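Local coordinates for RNA-directed RNA polymerase (Infectious pancreatic necrosis virus, PDB 3ZED), which probably copies the viral RNA genome as an RNA-dependent RNA polymerase, adding ribonucleotides to a growing strand, and occurs both free and covalently linked to the genomic RNA, at residues 29-34 with 127-132; 91-96 with 259-264; 417-422 with 473-478; 544-549 with 674-679. All coordinates share one frame; numbering follows the deposited sequence.

Interaction 1: 29-34 with 127-132; sequences VLIPKR and LLKQLT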
loop_
_atom_site.group_PDB
_atom_site.type_symbol
_atom_site.label_atom_id
_atom_site.label_comp_id
_atom_site.label_asym_id
_atom_site.label_seq_id
_atom_site.Cartn_x
_atom_site.Cartn_y
_atom_site.Cartn_z
ATOM N N VAL B 29 3.018 33.265 24.468
ATOM C CA VAL B 29 3.788 32.228 25.152
ATOM C C VAL B 29 2.993 30.907 25.051
ATOM O O VAL B 29 3.597 29.862 24.766
ATOM C CB VAL B 29 4.179 32.590 26.602
ATOM C CG1 VAL B 29 5.340 31.727 27.084
ATOM C CG2 VAL B 29 4.535 34.069 26.727
ATOM N N LEU B 30 1.642 30.956 25.221
ATOM C CA LEU B 30 0.789 29.772 25.069
ATOM C C LEU B 30 0.924 29.209 23.656
ATOM O O LEU B 30 1.125 28.006 23.482
ATOM C CB LEU B 30 -0.696 30.090 25.371
ATOM C CG LEU B 30 -1.737 29.017 24.930
ATOM C CD1 LEU B 30 -1.687 27.778 25.825
ATOM C CD2 LEU B 30 -3.137 29.593 24.880
ATOM N N ILE B 31 0.822 30.083 22.649
ATOM C CA ILE B 31 0.898 29.672 21.251
ATOM C C ILE B 31 2.358 29.562 20.818
ATOM O O ILE B 31 3.065 30.569 20.804
ATOM C CB ILE B 31 0.099 30.621 20.314
ATOM C CG1 ILE B 31 -1.322 30.969 20.848
ATOM C CG2 ILE B 31 0.085 30.122 18.873
ATOM C CD1 ILE B 31 -2.314 29.786 21.101
ATOM N N PRO B 32 2.821 28.348 20.438
ATOM C CA PRO B 32 4.198 28.214 19.933
ATOM C C PRO B 32 4.359 28.983 18.616
ATOM O O PRO B 32 3.375 29.209 17.914
ATOM C CB PRO B 32 4.354 26.700 19.727
ATOM C CG PRO B 32 3.199 26.074 20.504
ATOM C CD PRO B 32 2.098 27.058 20.377
ATOM N N LYS B 33 5.575 29.434 18.301
ATOM C CA LYS B 33 5.790 30.164 17.049
ATOM C C LYS B 33 5.688 29.208 15.859
ATOM O O LYS B 33 6.048 28.029 15.985
ATOM C CB LYS B 33 7.158 30.873 17.057
ATOM N N ARG B 34 5.167 29.709 14.714
ATOM C CA ARG B 34 5.102 28.952 13.464
ATOM C C ARG B 34 6.490 28.506 13.090
ATOM O O ARG B 34 7.457 29.250 13.287
ATOM C CB ARG B 34 4.533 29.796 12.300
ATOM C CG ARG B 34 3.027 29.816 12.130
ATOM C CD ARG B 34 2.384 28.454 11.946
ATOM N NE ARG B 34 2.717 27.755 10.699
ATOM C CZ ARG B 34 2.047 27.886 9.556
ATOM N NH1 ARG B 34 1.048 28.750 9.458
ATOM N NH2 ARG B 34 2.388 27.164 8.497
ATOM N N LEU B 127 -7.993 25.374 18.281
ATOM C CA LEU B 127 -8.229 24.227 19.164
ATOM C C LEU B 127 -7.352 24.325 20.427
ATOM O O LEU B 127 -7.859 24.083 21.528
ATOM C CB LEU B 127 -8.019 22.882 18.424
ATOM C CG LEU B 127 -8.201 21.583 19.230
ATOM C CD1 LEU B 127 -9.625 21.432 19.770
ATOM C CD2 LEU B 127 -7.824 20.387 18.408
ATOM N N LEU B 128 -6.088 24.739 20.296
ATOM C CA LEU B 128 -5.181 24.888 21.446
ATOM C C LEU B 128 -5.728 25.919 22.444
ATOM O O LEU B 128 -5.635 25.696 23.665
ATOM C CB LEU B 128 -3.740 25.284 20.990
ATOM C CG LEU B 128 -2.709 25.581 22.101
ATOM C CD1 LEU B 128 -2.525 24.375 23.020
ATOM C CD2 LEU B 128 -1.371 25.971 21.514
ATOM N N LYS B 129 -6.268 27.054 21.925
ATOM C CA LYS B 129 -6.889 28.098 22.755
ATOM C C LYS B 129 -8.101 27.520 23.498
ATOM O O LYS B 129 -8.220 27.693 24.712
ATOM C CB LYS B 129 -7.298 29.317 21.905
ATOM C CG LYS B 129 -6.132 30.201 21.472
ATOM C CD LYS B 129 -6.475 31.044 20.253
ATOM C CE LYS B 129 -5.324 31.939 19.865
ATOM N NZ LYS B 129 -5.433 32.399 18.458
ATOM N N GLN B 130 -8.952 26.776 22.784
ATOM C CA GLN B 130 -10.156 26.148 23.330
ATOM C C GLN B 130 -9.813 25.110 24.415
ATOM O O GLN B 130 -10.414 25.128 25.486
ATOM C CB GLN B 130 -10.987 25.513 22.210
ATOM C CG GLN B 130 -11.615 26.533 21.258
ATOM C CD GLN B 130 -12.568 27.489 21.933
ATOM O OE1 GLN B 130 -13.361 27.119 22.797
ATOM N NE2 GLN B 130 -12.509 28.745 21.551
ATOM N N LEU B 131 -8.799 24.268 24.169
ATOM C CA LEU B 131 -8.333 23.275 25.141
ATOM C C LEU B 131 -7.898 23.955 26.434
ATOM O O LEU B 131 -8.263 23.485 27.521
ATOM C CB LEU B 131 -7.176 22.440 24.566
ATOM C CG LEU B 131 -7.506 21.466 23.438
ATOM C CD1 LEU B 131 -6.242 21.028 22.752
ATOM C CD2 LEU B 131 -8.297 20.230 23.943
ATOM N N THR B 132 -7.137 25.074 26.328
ATOM C CA THR B 132 -6.670 25.842 27.495
ATOM C C THR B 132 -7.862 26.430 28.282
ATOM O O THR B 132 -7.869 26.363 29.522
ATOM C CB THR B 132 -5.710 26.963 27.072
ATOM O OG1 THR B 132 -4.690 26.408 26.258
ATOM C CG2 THR B 132 -5.093 27.685 28.267
#
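Leu30, Ile31 and Pro32, three apolar residues in succession near the start of the modelled chain, lie against one side of helix 125-137. Aliphatic contacts come first. Pro32 and Leu128 meet tip to tip, Pro32 CD lying 3.8 Å from Leu128 CD2, and the same methyl is 4.0 Å from Ile31 CD1. Leu128 starts toward the loop from its CB, and CG stands anti to the backbone N (chi1 175°), which helps bring CD2 against Pro32 and Ile31. Ile31 also crosses the extended chain of Lys129 at about a right angle, its CD1 touching both CG and CE of that lysine at 3.9 Å. Polar atoms enter differently. Leu30 and Thr132 reach toward each other, with Leu30 CD1 only 3.3 Å from Thr132 OG1. That hydroxyl donates within its own helix to Leu128 O at 2.9 Å, while Thr132 N reaches the same carbonyl from the opposite face of its plane. Leu30 O accepts a hydrogen bond from Arg151 of helix 143-156, a helix that also touches Leu128 through Leu147 and Pro32 through Ile154. Between the two segments there is only van der Waals contact, and the Thr132 hydroxyl, satisfied by its own helix, can sit against a leucine methyl.

Interaction 2: 91-96 with 259-264; sequences DTVSVP and TTAEAL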
loop_
_atom_site.group_PDB
_atom_site.type_symbol
_atom_site.label_atom_id
_atom_site.label_comp_id
_atom_site.label_asym_id
_atom_site.label_seq_id
_atom_site.Cartn_x
_atom_site.Cartn_y
_atom_site.Cartn_z
ATOM N N ASP B 91 -9.641 13.967 -28.555
ATOM C CA ASP B 91 -9.551 13.653 -29.991
ATOM C C ASP B 91 -8.086 13.478 -30.446
ATOM O O ASP B 91 -7.835 12.873 -31.491
ATOM C CB ASP B 91 -10.256 14.734 -30.831
ATOM C CG ASP B 91 -9.636 16.112 -30.714
ATOM O OD1 ASP B 91 -9.618 16.661 -29.588
ATOM O OD2 ASP B 91 -9.163 16.638 -31.748
ATOM N N THR B 92 -7.130 13.996 -29.648
ATOM C CA THR B 92 -5.695 13.887 -29.910
ATOM C C THR B 92 -4.980 13.229 -28.739
ATOM O O THR B 92 -5.404 13.370 -27.588
ATOM C CB THR B 92 -5.067 15.247 -30.216
ATOM O OG1 THR B 92 -5.330 16.151 -29.141
ATOM C CG2 THR B 92 -5.525 15.827 -31.547
ATOM N N VAL B 93 -3.878 12.526 -29.043
ATOM C CA VAL B 93 -3.044 11.824 -28.067
ATOM C C VAL B 93 -1.563 12.223 -28.297
ATOM O O VAL B 93 -1.094 12.205 -29.434
ATOM C CB VAL B 93 -3.304 10.278 -28.109
ATOM C CG1 VAL B 93 -2.844 9.620 -29.412
ATOM C CG2 VAL B 93 -2.713 9.571 -26.905
ATOM N N SER B 94 -0.857 12.642 -27.232
ATOM C CA SER B 94 0.551 13.038 -27.329
ATOM C C SER B 94 1.433 11.843 -26.964
ATOM O O SER B 94 1.351 11.338 -25.852
ATOM C CB SER B 94 0.838 14.250 -26.448
ATOM O OG SER B 94 0.474 13.995 -25.102
ATOM N N VAL B 95 2.224 11.344 -27.925
ATOM C CA VAL B 95 3.044 10.143 -27.721
ATOM C C VAL B 95 4.548 10.403 -27.984
ATOM O O VAL B 95 4.881 11.174 -28.884
ATOM C CB VAL B 95 2.526 8.943 -28.559
ATOM C CG1 VAL B 95 1.144 8.494 -28.091
ATOM C CG2 VAL B 95 2.509 9.259 -30.047
ATOM N N PRO B 96 5.464 9.769 -27.201
ATOM C CA PRO B 96 6.905 9.991 -27.429
ATOM C C PRO B 96 7.389 9.241 -28.672
ATOM O O PRO B 96 7.853 8.106 -28.576
ATOM C CB PRO B 96 7.562 9.474 -26.135
ATOM C CG PRO B 96 6.442 8.992 -25.243
ATOM C CD PRO B 96 5.238 8.819 -26.091
ATOM N N THR B 259 -4.249 12.092 -18.947
ATOM C CA THR B 259 -3.475 11.196 -19.822
ATOM C C THR B 259 -4.062 9.772 -20.035
ATOM O O THR B 259 -3.302 8.858 -20.391
ATOM C CB THR B 259 -2.066 11.068 -19.235
ATOM O OG1 THR B 259 -2.185 10.597 -17.889
ATOM C CG2 THR B 259 -1.295 12.386 -19.262
ATOM N N THR B 260 -5.402 9.589 -19.861
ATOM C CA THR B 260 -6.070 8.286 -20.035
ATOM C C THR B 260 -5.716 7.628 -21.386
ATOM O O THR B 260 -5.266 6.481 -21.384
ATOM C CB THR B 260 -7.582 8.429 -19.876
ATOM O OG1 THR B 260 -7.834 9.026 -18.603
ATOM C CG2 THR B 260 -8.312 7.092 -19.984
ATOM N N ALA B 261 -5.916 8.347 -22.516
ATOM C CA ALA B 261 -5.642 7.835 -23.863
ATOM C C ALA B 261 -4.157 7.472 -24.024
ATOM O O ALA B 261 -3.843 6.371 -24.486
ATOM C CB ALA B 261 -6.061 8.848 -24.916
ATOM N N GLU B 262 -3.262 8.386 -23.586
ATOM C CA GLU B 262 -1.810 8.264 -23.608
ATOM C C GLU B 262 -1.370 6.978 -22.905
ATOM O O GLU B 262 -0.624 6.186 -23.488
ATOM C CB GLU B 262 -1.180 9.496 -22.938
ATOM C CG GLU B 262 -1.079 10.731 -23.832
ATOM C CD GLU B 262 -2.253 11.690 -23.940
ATOM O OE1 GLU B 262 -3.168 11.637 -23.089
ATOM O OE2 GLU B 262 -2.241 12.524 -24.874
ATOM N N ALA B 263 -1.907 6.734 -21.694
ATOM C CA ALA B 263 -1.623 5.551 -20.870
ATOM C C ALA B 263 -1.992 4.264 -21.600
ATOM O O ALA B 263 -1.170 3.365 -21.664
ATOM C CB ALA B 263 -2.375 5.638 -19.564
ATOM N N LEU B 264 -3.202 4.198 -22.185
ATOM C CA LEU B 264 -3.689 3.049 -22.949
ATOM C C LEU B 264 -2.785 2.785 -24.138
ATOM O O LEU B 264 -2.354 1.652 -24.307
ATOM C CB LEU B 264 -5.147 3.255 -23.422
ATOM C CG LEU B 264 -6.221 3.330 -22.338
ATOM C CD1 LEU B 264 -7.550 3.775 -22.923
ATOM C CD2 LEU B 264 -6.368 2.008 -21.601
#
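The torsions of Glu262 and Ser94 bring a carboxylate and a hydroxyl together. On the helix, Glu262 has CG anti to its carbonyl carbon, and a bend at chi2 of 86° carries CD back toward strand 92-98. On the strand, Ser94 holds OG between its backbone N and carbonyl carbon (chi1 56°), which sets the hydroxyl beside its own N-H. Both groups then grip one carboxylate oxygen. Ser94 N donates to Glu262 OE2 at 2.7 Å in a nearly straight bond (170°), and OE2 receives it on its anti lone pair, the one directed away from the other oxygen. Ser94 OG donates to the same OE2 at 3.1 Å, but from above the carboxylate plane.

Val93 supplies the apolar part. Its side chain and that of Glu262 slide past each other in opposite directions, with Val93 CG2 3.6 Å from Glu262 OE2 and 4.0 Å from Ala261 CB. The strand is also paired with strand 65-72, through Val93 with Leu71 and Val95 with Val69. Tyr251, predicted to belong to a GTP-binding site, donates its hydroxyl to Ser94 O and touches Glu262.

At this edge of the sheet one oxygen of the buried Glu262 thus satisfies a backbone N-H and a hydroxyl together. Two donors on OE2 would be expected to favour the ionised form, and Ser94 links the sheet to the predicted nucleotide site.

Interaction 3: 417-422 with 473-478; sequences AMMYYL and NAFTFL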
loop_
_atom_site.group_PDB
_atom_site.type_symbol
_atom_site.label_atom_id
_atom_site.label_comp_id
_atom_site.label_asym_id
_atom_site.label_seq_id
_atom_site.Cartn_x
_atom_site.Cartn_y
_atom_site.Cartn_z
ATOM N N ALA B 417 8.430 -13.798 -6.592
ATOM C CA ALA B 417 7.792 -14.862 -5.793
ATOM C C ALA B 417 6.302 -14.529 -5.549
ATOM O O ALA B 417 5.459 -15.429 -5.592
ATOM C CB ALA B 417 8.527 -15.053 -4.473
ATOM N N MET B 418 5.976 -13.238 -5.352
ATOM C CA MET B 418 4.574 -12.802 -5.194
ATOM C C MET B 418 3.828 -13.027 -6.533
ATOM O O MET B 418 2.693 -13.512 -6.522
ATOM C CB MET B 418 4.491 -11.337 -4.740
ATOM C CG MET B 418 3.046 -10.785 -4.662
ATOM S SD MET B 418 1.880 -11.799 -3.695
ATOM C CE MET B 418 2.661 -11.753 -2.043
ATOM N N MET B 419 4.478 -12.696 -7.671
ATOM C CA MET B 419 3.923 -12.906 -9.023
ATOM C C MET B 419 3.658 -14.394 -9.263
ATOM O O MET B 419 2.623 -14.749 -9.837
ATOM C CB MET B 419 4.866 -12.341 -10.116
ATOM C CG MET B 419 4.760 -10.838 -10.271
ATOM S SD MET B 419 3.122 -10.309 -10.827
ATOM C CE MET B 419 3.527 -8.708 -11.541
ATOM N N TYR B 420 4.583 -15.262 -8.788
ATOM C CA TYR B 420 4.428 -16.713 -8.875
ATOM C C TYR B 420 3.148 -17.139 -8.123
ATOM O O TYR B 420 2.340 -17.883 -8.663
ATOM C CB TYR B 420 5.675 -17.414 -8.303
ATOM C CG TYR B 420 5.544 -18.919 -8.241
ATOM C CD1 TYR B 420 5.888 -19.715 -9.333
ATOM C CD2 TYR B 420 5.070 -19.552 -7.092
ATOM C CE1 TYR B 420 5.733 -21.098 -9.296
ATOM C CE2 TYR B 420 4.907 -20.935 -7.047
ATOM C CZ TYR B 420 5.252 -21.705 -8.149
ATOM O OH TYR B 420 5.110 -23.072 -8.108
ATOM N N TYR B 421 2.978 -16.653 -6.877
ATOM C CA TYR B 421 1.828 -16.965 -6.028
ATOM C C TYR B 421 0.507 -16.508 -6.668
ATOM O O TYR B 421 -0.446 -17.285 -6.703
ATOM C CB TYR B 421 2.004 -16.332 -4.639
ATOM C CG TYR B 421 0.849 -16.608 -3.704
ATOM C CD1 TYR B 421 0.578 -17.899 -3.261
ATOM C CD2 TYR B 421 0.030 -15.579 -3.260
ATOM C CE1 TYR B 421 -0.496 -18.163 -2.416
ATOM C CE2 TYR B 421 -1.043 -15.827 -2.406
ATOM C CZ TYR B 421 -1.310 -17.123 -1.997
ATOM O OH TYR B 421 -2.345 -17.369 -1.139
ATOM N N LEU B 422 0.463 -15.283 -7.214
ATOM C CA LEU B 422 -0.739 -14.754 -7.863
ATOM C C LEU B 422 -1.104 -15.535 -9.135
ATOM O O LEU B 422 -2.277 -15.809 -9.359
ATOM C CB LEU B 422 -0.560 -13.267 -8.210
ATOM C CG LEU B 422 -0.434 -12.254 -7.030
ATOM C CD1 LEU B 422 -0.164 -10.871 -7.553
ATOM C CD2 LEU B 422 -1.708 -12.194 -6.188
ATOM N N ASN B 473 4.049 1.875 -5.331
ATOM C CA ASN B 473 3.760 1.057 -6.510
ATOM C C ASN B 473 2.609 0.085 -6.163
ATOM O O ASN B 473 2.358 -0.175 -4.985
ATOM C CB ASN B 473 5.024 0.327 -7.043
ATOM C CG ASN B 473 5.301 -1.050 -6.462
ATOM O OD1 ASN B 473 4.740 -2.058 -6.885
ATOM N ND2 ASN B 473 6.201 -1.128 -5.514
ATOM N N ALA B 474 1.899 -0.430 -7.187
ATOM C CA ALA B 474 0.736 -1.320 -7.061
ATOM C C ALA B 474 1.007 -2.563 -6.179
ATOM O O ALA B 474 0.090 -3.055 -5.531
ATOM C CB ALA B 474 0.277 -1.752 -8.441
ATOM N N PHE B 475 2.251 -3.039 -6.123
ATOM C CA PHE B 475 2.601 -4.232 -5.336
ATOM C C PHE B 475 3.218 -3.903 -3.964
ATOM O O PHE B 475 3.699 -4.823 -3.303
ATOM C CB PHE B 475 3.547 -5.140 -6.156
ATOM C CG PHE B 475 2.818 -6.109 -7.082
ATOM C CD1 PHE B 475 1.908 -5.646 -8.032
ATOM C CD2 PHE B 475 3.036 -7.476 -6.994
ATOM C CE1 PHE B 475 1.213 -6.538 -8.861
ATOM C CE2 PHE B 475 2.352 -8.364 -7.827
ATOM C CZ PHE B 475 1.443 -7.890 -8.752
ATOM N N THR B 476 3.161 -2.630 -3.504
ATOM C CA THR B 476 3.783 -2.236 -2.227
ATOM C C THR B 476 3.311 -3.154 -1.055
ATOM O O THR B 476 4.155 -3.789 -0.400
ATOM C CB THR B 476 3.575 -0.731 -1.913
ATOM O OG1 THR B 476 4.167 0.058 -2.958
ATOM C CG2 THR B 476 4.212 -0.328 -0.572
ATOM N N PHE B 477 1.990 -3.224 -0.819
ATOM C CA PHE B 477 1.398 -4.051 0.254
ATOM C C PHE B 477 1.809 -5.524 0.115
ATOM O O PHE B 477 2.238 -6.136 1.102
ATOM C CB PHE B 477 -0.157 -3.947 0.256
ATOM C CG PHE B 477 -0.819 -4.924 1.217
ATOM C CD1 PHE B 477 -1.081 -6.241 0.832
ATOM C CD2 PHE B 477 -1.165 -4.533 2.507
ATOM C CE1 PHE B 477 -1.611 -7.163 1.742
ATOM C CE2 PHE B 477 -1.706 -5.455 3.418
ATOM C CZ PHE B 477 -1.914 -6.761 3.032
ATOM N N LEU B 478 1.613 -6.097 -1.103
ATOM C CA LEU B 478 1.865 -7.514 -1.388
ATOM C C LEU B 478 3.317 -7.914 -1.146
ATOM O O LEU B 478 3.568 -8.916 -0.482
ATOM C CB LEU B 478 1.444 -7.881 -2.838
ATOM C CG LEU B 478 -0.055 -7.823 -3.138
ATOM C CD1 LEU B 478 -0.330 -7.969 -4.615
ATOM C CD2 LEU B 478 -0.815 -8.865 -2.348
#
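Phe475 occupies the N-cap position of helix 476-493 and sends its ring against helix 412-426, in the buried core of the polymerase palm, within its catalytic region, where it makes a Met-aromatic contact. Met419 crosses the ring at about a right angle: its SD lies 4.5 Å from the ring centroid, 57° off the normal, and its CE comes to 3.6 Å from Phe475 CZ. The bend at chi2 of Met419 (-64°) turns SD toward the ring. Leu422 meets Phe475 tip to tip, with Leu422 CD1 3.6 Å from Phe475 CE2, so two residues of one helix converge on the same outer end of the ring. Leu478, in the first turn of its own helix, lays CD1 over one face of Phe475, offset toward the rim, and touches Leu422 as well.

The aromatic residue is presented by a tight turn. Asn473 OD1 accepts from Phe475 N at 2.8 Å, forming an Asx turn within a type I beta turn, while Asn473 O takes bonds from both Thr476 N and Thr476 OG1. Helix 326-340 adds Val335 beside Met419 and Ser336 beside Phe475, and helix 438-452 brings Ala444 and Met445 up to Met419.

Met418 completes the junction between the helices. Its chain crosses that of Leu478 at about a right angle, CG resting 3.8 Å from Leu478 CB, and its folded end puts CE 3.4 Å from the carbonyl oxygen Leu478 O.

Interaction 4: 544-549 with 674-679; sequences GSDLPP and PLTNQT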
loop_
_atom_site.group_PDB
_atom_site.type_symbol
_atom_site.label_atom_id
_atom_site.label_comp_id
_atom_site.label_asym_id
_atom_site.label_seq_id
_atom_site.Cartn_x
_atom_site.Cartn_y
_atom_site.Cartn_z
ATOM N N GLY B 544 -24.544 5.787 28.168
ATOM C CA GLY B 544 -25.212 6.274 26.964
ATOM C C GLY B 544 -25.533 7.753 26.868
ATOM O O GLY B 544 -26.269 8.155 25.957
ATOM N N SER B 545 -25.018 8.578 27.805
ATOM C CA SER B 545 -25.208 10.024 27.734
ATOM C C SER B 545 -24.207 10.573 26.689
ATOM O O SER B 545 -23.222 9.910 26.398
ATOM C CB SER B 545 -25.036 10.674 29.108
ATOM O OG SER B 545 -23.730 10.499 29.624
ATOM N N ASP B 546 -24.488 11.746 26.089
ATOM C CA ASP B 546 -23.662 12.361 25.045
ATOM C C ASP B 546 -22.484 13.146 25.627
ATOM O O ASP B 546 -22.220 14.282 25.219
ATOM C CB ASP B 546 -24.518 13.269 24.150
ATOM C CG ASP B 546 -25.562 12.529 23.348
ATOM O OD1 ASP B 546 -25.359 11.337 23.069
ATOM O OD2 ASP B 546 -26.587 13.150 22.993
ATOM N N LEU B 547 -21.738 12.513 26.535
ATOM C CA LEU B 547 -20.641 13.164 27.234
ATOM C C LEU B 547 -19.449 12.263 27.345
ATOM O O LEU B 547 -19.620 11.050 27.499
ATOM C CB LEU B 547 -21.090 13.599 28.657
ATOM C CG LEU B 547 -22.122 14.728 28.724
ATOM C CD1 LEU B 547 -22.906 14.693 30.005
ATOM C CD2 LEU B 547 -21.491 16.081 28.426
ATOM N N PRO B 548 -18.216 12.827 27.306
ATOM C CA PRO B 548 -17.040 11.974 27.497
ATOM C C PRO B 548 -16.984 11.497 28.951
ATOM O O PRO B 548 -17.573 12.157 29.801
ATOM C CB PRO B 548 -15.873 12.917 27.169
ATOM C CG PRO B 548 -16.397 14.293 27.564
ATOM C CD PRO B 548 -17.834 14.254 27.151
ATOM N N PRO B 549 -16.307 10.381 29.300
ATOM C CA PRO B 549 -16.211 10.035 30.727
ATOM C C PRO B 549 -15.325 11.066 31.447
ATOM O O PRO B 549 -14.447 11.661 30.815
ATOM C CB PRO B 549 -15.546 8.659 30.701
ATOM C CG PRO B 549 -14.702 8.672 29.459
ATOM C CD PRO B 549 -15.498 9.471 28.459
ATOM N N PRO B 674 -25.205 16.603 14.259
ATOM C CA PRO B 674 -24.055 16.504 15.183
ATOM C C PRO B 674 -23.905 15.115 15.786
ATOM O O PRO B 674 -24.890 14.383 15.945
ATOM C CB PRO B 674 -24.379 17.527 16.284
ATOM C CG PRO B 674 -25.406 18.424 15.696
ATOM C CD PRO B 674 -26.181 17.613 14.716
ATOM N N LEU B 675 -22.656 14.743 16.082
ATOM C CA LEU B 675 -22.285 13.469 16.701
ATOM C C LEU B 675 -22.998 13.298 18.065
ATOM O O LEU B 675 -23.012 14.230 18.879
ATOM C CB LEU B 675 -20.753 13.467 16.897
ATOM C CG LEU B 675 -20.065 12.159 17.252
ATOM C CD1 LEU B 675 -18.623 12.215 16.832
ATOM C CD2 LEU B 675 -20.119 11.874 18.754
ATOM N N THR B 676 -23.580 12.123 18.298
ATOM C CA THR B 676 -24.242 11.762 19.564
ATOM C C THR B 676 -23.762 10.369 19.956
ATOM O O THR B 676 -23.028 9.733 19.185
ATOM C CB THR B 676 -25.784 11.803 19.456
ATOM O OG1 THR B 676 -26.224 10.843 18.496
ATOM C CG2 THR B 676 -26.349 13.196 19.161
ATOM N N ASN B 677 -24.216 9.861 21.111
ATOM C CA ASN B 677 -23.867 8.503 21.514
ATOM C C ASN B 677 -24.355 7.458 20.466
ATOM O O ASN B 677 -23.679 6.457 20.278
ATOM C CB ASN B 677 -24.430 8.175 22.900
ATOM C CG ASN B 677 -23.911 6.872 23.416
ATOM O OD1 ASN B 677 -22.721 6.714 23.649
ATOM N ND2 ASN B 677 -24.767 5.879 23.466
ATOM N N GLN B 678 -25.506 7.694 19.784
ATOM C CA GLN B 678 -26.026 6.754 18.764
ATOM C C GLN B 678 -25.047 6.593 17.579
ATOM O O GLN B 678 -24.940 5.492 17.030
ATOM C CB GLN B 678 -27.419 7.158 18.255
ATOM C CG GLN B 678 -28.127 6.060 17.421
ATOM C CD GLN B 678 -28.319 4.759 18.174
ATOM O OE1 GLN B 678 -28.908 4.709 19.270
ATOM N NE2 GLN B 678 -27.809 3.669 17.612
ATOM N N THR B 679 -24.310 7.666 17.214
ATOM C CA THR B 679 -23.295 7.616 16.155
ATOM C C THR B 679 -22.193 6.609 16.529
ATOM O O THR B 679 -21.712 5.859 15.675
ATOM C CB THR B 679 -22.648 9.010 15.921
ATOM O OG1 THR B 679 -23.636 10.031 15.891
ATOM C CG2 THR B 679 -21.805 9.054 14.667
#
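Asp546 and Asn677 make the closest backbone approach of the two segments, their CA atoms 5.2 Å apart. Asp546 is the centre of an inverse gamma turn in an irregular loop, whereas Asn677 opens the helix 677-683, with Thr676 at the N-cap position. At the backbone angles of Gly544 a CB would be jammed against the preceding carbonyl oxygen; its CA lies 3.5 Å from Asn677 ND2.

The one hydrogen bond between the segments runs from helix start to loop: Asn677 N donates to Asp546 OD1 at 2.7 Å (161°), meeting the oxygen from above the carboxylate plane. The side chain of Asp546 lies alongside that of Thr676, both pointing the same way, with Asp546 OD2 3.8 Å from Thr676 CG2. A negative charge beside the first N-H of a helix should be favoured by the helix dipole. Thr676 N, in turn, donates to Thr679 OG1 at 3.2 Å in an almost straight bond.

The amide of Asn677 points its polar ends beyond the pair, OD1 accepting from Leu541 N and ND2 donating to Gln570 OE1. Around this surface contact in the thumb domain, helix 604-621 packs on Leu675 and Thr679, while helix 625-645 touches Pro548 and Pro674; the loop itself leads on to strand 556-560.

Read from the N terminus, the four contacts show how a large polymerase ties distant parts of its chain together. Interaction 1 opens first, bringing the initial loop to helix 125-137. Interaction 2 begins inside that span, at strand 92-98, and ends on helix 260-278, so the two cross along the chain although their nearest atoms are about 31 Å apart. No contact nests inside another. Interaction 3 follows in series, closing a shorter excursion between helices 412-426 and 476-493 nearer the middle of the molecule. Interaction 4, also in series, folds the thumb-domain loop 544-549 back to helix 677-683. It approaches interaction 1 to about 11 Å between nearest atoms, with helix 625-645 touching segments of both.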